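PDB 4MF9: hemin degrading factor from Pseudomonas aeruginosa, which binds heme and probably takes part in its intracellular trafficking and breakdown. Local coordinates for residues A[94-99]-A[115-120]. Residues are numbered along the deposited sequence; the frame is centred on the assembly and turned at random.
Sequences GPYREV and IDLRLF. With HEM (protoporphyrin IX containing Fe), chain C.
Behind the heme-lining strand 117-120, the side chains of I115, L117 and L119 meet the loop that carries the chain from strand 88-93 of one sheet to strand 99-101 of the other. Y96 centres an inverse gamma turn, closed by the hydrogen bond from R97 N to P95 O (2.9 Å). The Y96 side chain crosses that of L117 at about a right angle, with Y96 OH 3.2 Å from L117 CD1, and approaches L119 tip to tip, Y96 OH lying 4.0 Å from L119 CD1. The hydroxyl of this buried tyrosine is hydrogen-bonded to H153 NE2, while L70 of helix 66-72 packs on both Y96 and L119. I115 holds CG1 beside its backbone N (chi1 -53°), against the carbonyl oxygens of G94 and P95, the latter 3.4 Å from CG1. No direct hydrogen bond joins the segments; one water donates to P95 O and accepts from I115 N. On the heme side, R118 NE lies 3.0 Å from HEM NC. R118 NH1 donates to D116 OD1 (2.8 Å), from above the carboxylate plane, and to L117 O, above the carbonyl plane; salt bridge and carbonyl bond together probably steady the guanidinium beside the porphyrin. L117 and L119 turned to the loop, R118 and F120 to the heme, follow the alternation of a β-strand, one that contributes to the heme pocket of this HemS-family protein.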
# COMPACT_ATOMS: atom_id res chain seq x y z
N GLY A 94 -3.54 3.24 -14.66
CA GLY A 94 -3.26 2.29 -15.73
C GLY A 94 -4.29 1.18 -15.77
O GLY A 94 -5.13 1.07 -14.89
N PRO A 95 -4.23 0.33 -16.80
CA PRO A 95 -5.13 -0.82 -16.88
C PRO A 95 -4.81 -1.87 -15.80
O PRO A 95 -3.63 -2.08 -15.49
CB PRO A 95 -4.82 -1.39 -18.26
CG PRO A 95 -3.38 -1.02 -18.49
CD PRO A 95 -3.26 0.36 -17.91
N TYR A 96 -5.83 -2.51 -15.24
CA TYR A 96 -5.60 -3.53 -14.20
C TYR A 96 -5.17 -4.87 -14.80
O TYR A 96 -5.95 -5.81 -14.89
CB TYR A 96 -6.85 -3.72 -13.32
CG TYR A 96 -6.57 -4.09 -11.87
CD1 TYR A 96 -6.38 -3.10 -10.90
CD2 TYR A 96 -6.49 -5.43 -11.47
CE1 TYR A 96 -6.13 -3.43 -9.58
CE2 TYR A 96 -6.23 -5.76 -10.15
CZ TYR A 96 -6.06 -4.76 -9.21
OH TYR A 96 -5.80 -5.11 -7.90
N ARG A 97 -3.93 -4.92 -15.24
CA ARG A 97 -3.30 -6.11 -15.80
C ARG A 97 -1.78 -6.01 -15.65
O ARG A 97 -1.29 -4.93 -15.47
CB ARG A 97 -3.61 -6.19 -17.27
CG ARG A 97 -2.99 -5.08 -18.05
CD ARG A 97 -2.95 -5.36 -19.53
NE ARG A 97 -2.71 -4.14 -20.24
CZ ARG A 97 -1.54 -3.78 -20.73
NH1 ARG A 97 -0.49 -4.57 -20.60
NH2 ARG A 97 -1.42 -2.63 -21.34
N GLU A 98 -1.06 -7.13 -15.71
CA GLU A 98 -1.56 -8.45 -15.98
C GLU A 98 -1.76 -9.17 -14.68
O GLU A 98 -0.87 -9.21 -13.90
CB GLU A 98 -0.58 -9.23 -16.86
CG GLU A 98 -0.30 -8.66 -18.24
CD GLU A 98 -1.50 -8.73 -19.18
OE1 GLU A 98 -2.33 -9.66 -19.02
OE2 GLU A 98 -1.62 -7.86 -20.08
N VAL A 99 -2.93 -9.73 -14.45
CA VAL A 99 -3.28 -10.35 -13.18
C VAL A 99 -3.03 -11.86 -13.16
O VAL A 99 -3.50 -12.57 -14.03
CB VAL A 99 -4.76 -10.10 -12.83
CG1 VAL A 99 -5.15 -10.84 -11.57
CG2 VAL A 99 -5.01 -8.61 -12.66
N ILE A 115 0.29 -0.29 -13.32
CA ILE A 115 -0.24 -0.99 -12.15
C ILE A 115 0.67 -2.18 -11.82
O ILE A 115 0.89 -3.06 -12.66
CB ILE A 115 -1.71 -1.47 -12.36
CG1 ILE A 115 -2.61 -0.30 -12.81
CG2 ILE A 115 -2.24 -2.11 -11.08
CD1 ILE A 115 -2.66 0.85 -11.84
N ASP A 116 1.18 -2.21 -10.60
CA ASP A 116 2.20 -3.19 -10.20
C ASP A 116 1.90 -3.47 -8.74
O ASP A 116 2.12 -2.62 -7.88
CB ASP A 116 3.59 -2.57 -10.38
CG ASP A 116 4.73 -3.57 -10.26
OD1 ASP A 116 4.52 -4.79 -10.44
OD2 ASP A 116 5.87 -3.11 -10.00
N LEU A 117 1.37 -4.65 -8.45
CA LEU A 117 0.79 -4.92 -7.15
C LEU A 117 1.21 -6.30 -6.66
O LEU A 117 1.33 -7.24 -7.44
CB LEU A 117 -0.75 -4.88 -7.24
CG LEU A 117 -1.45 -3.54 -7.52
CD1 LEU A 117 -2.92 -3.75 -7.91
CD2 LEU A 117 -1.38 -2.66 -6.29
N ARG A 118 1.40 -6.42 -5.35
CA ARG A 118 1.55 -7.74 -4.74
C ARG A 118 0.42 -7.87 -3.74
O ARG A 118 0.32 -7.08 -2.79
CB ARG A 118 2.89 -7.86 -4.00
CG ARG A 118 4.10 -7.46 -4.83
CD ARG A 118 4.26 -8.29 -6.10
NE ARG A 118 5.39 -7.83 -6.91
CZ ARG A 118 5.27 -7.13 -8.04
NH1 ARG A 118 4.06 -6.81 -8.52
NH2 ARG A 118 6.36 -6.74 -8.71
N LEU A 119 -0.43 -8.87 -3.96
CA LEU A 119 -1.67 -9.01 -3.20
C LEU A 119 -1.61 -10.22 -2.29
O LEU A 119 -1.37 -11.34 -2.76
CB LEU A 119 -2.87 -9.11 -4.16
CG LEU A 119 -2.88 -8.09 -5.30
CD1 LEU A 119 -3.99 -8.37 -6.33
CD2 LEU A 119 -2.99 -6.66 -4.77
N PHE A 120 -1.81 -10.00 -1.00
CA PHE A 120 -1.81 -11.08 -0.02
C PHE A 120 -3.24 -11.33 0.44
O PHE A 120 -3.71 -10.75 1.42
CB PHE A 120 -0.88 -10.74 1.14
CG PHE A 120 0.48 -10.33 0.69
CD1 PHE A 120 1.41 -11.29 0.31
CD2 PHE A 120 0.82 -8.99 0.59
CE1 PHE A 120 2.66 -10.92 -0.13
CE2 PHE A 120 2.06 -8.62 0.14
CZ PHE A 120 2.98 -9.57 -0.21
CHA HEM C . 11.25 -5.97 -4.31
CHB HEM C . 10.56 -6.98 -8.89
CHC HEM C . 7.49 -10.45 -7.60
CHD HEM C . 7.38 -8.57 -3.20
C1A HEM C . 11.39 -6.01 -5.67
C2A HEM C . 12.35 -5.28 -6.43
C3A HEM C . 12.16 -5.59 -7.69
C4A HEM C . 11.07 -6.45 -7.73
CMA HEM C . 12.94 -5.03 -8.85
CAA HEM C . 13.42 -4.37 -5.94
CBA HEM C . 14.85 -4.61 -6.49
CGA HEM C . 15.36 -5.85 -5.85
O1A HEM C . 15.93 -6.72 -6.50
O2A HEM C . 15.18 -5.97 -4.66
C1B HEM C . 9.66 -8.04 -8.86
C2B HEM C . 9.30 -8.66 -10.07
C3B HEM C . 8.45 -9.65 -9.77
C4B HEM C . 8.29 -9.61 -8.29
CMB HEM C . 9.82 -8.30 -11.43
CAB HEM C . 7.86 -10.55 -10.80
CBB HEM C . 6.71 -11.13 -10.73
C1C HEM C . 7.19 -10.28 -6.30
C2C HEM C . 6.36 -11.10 -5.56
C3C HEM C . 6.32 -10.59 -4.30
C4C HEM C . 7.13 -9.42 -4.26
CMC HEM C . 5.67 -12.34 -6.05
CAC HEM C . 5.56 -11.14 -3.20
CBC HEM C . 5.46 -10.40 -2.13
C1D HEM C . 8.47 -7.70 -3.12
C2D HEM C . 8.90 -6.98 -1.88
C3D HEM C . 9.98 -6.28 -2.21
C4D HEM C . 10.20 -6.55 -3.64
CMD HEM C . 8.30 -7.00 -0.49
CAD HEM C . 10.78 -5.38 -1.30
CBD HEM C . 12.06 -6.11 -0.90
CGD HEM C . 12.86 -5.60 0.26
O1D HEM C . 14.05 -5.44 0.04
O2D HEM C . 12.41 -5.39 1.37
NA HEM C . 10.60 -6.72 -6.49
NB HEM C . 9.06 -8.63 -7.82
NC HEM C . 7.62 -9.31 -5.50
ND HEM C . 9.28 -7.39 -4.12
FE HEM C . 9.19 -8.02 -5.85
O HOH W 1 -1.17 -0.95 -15.91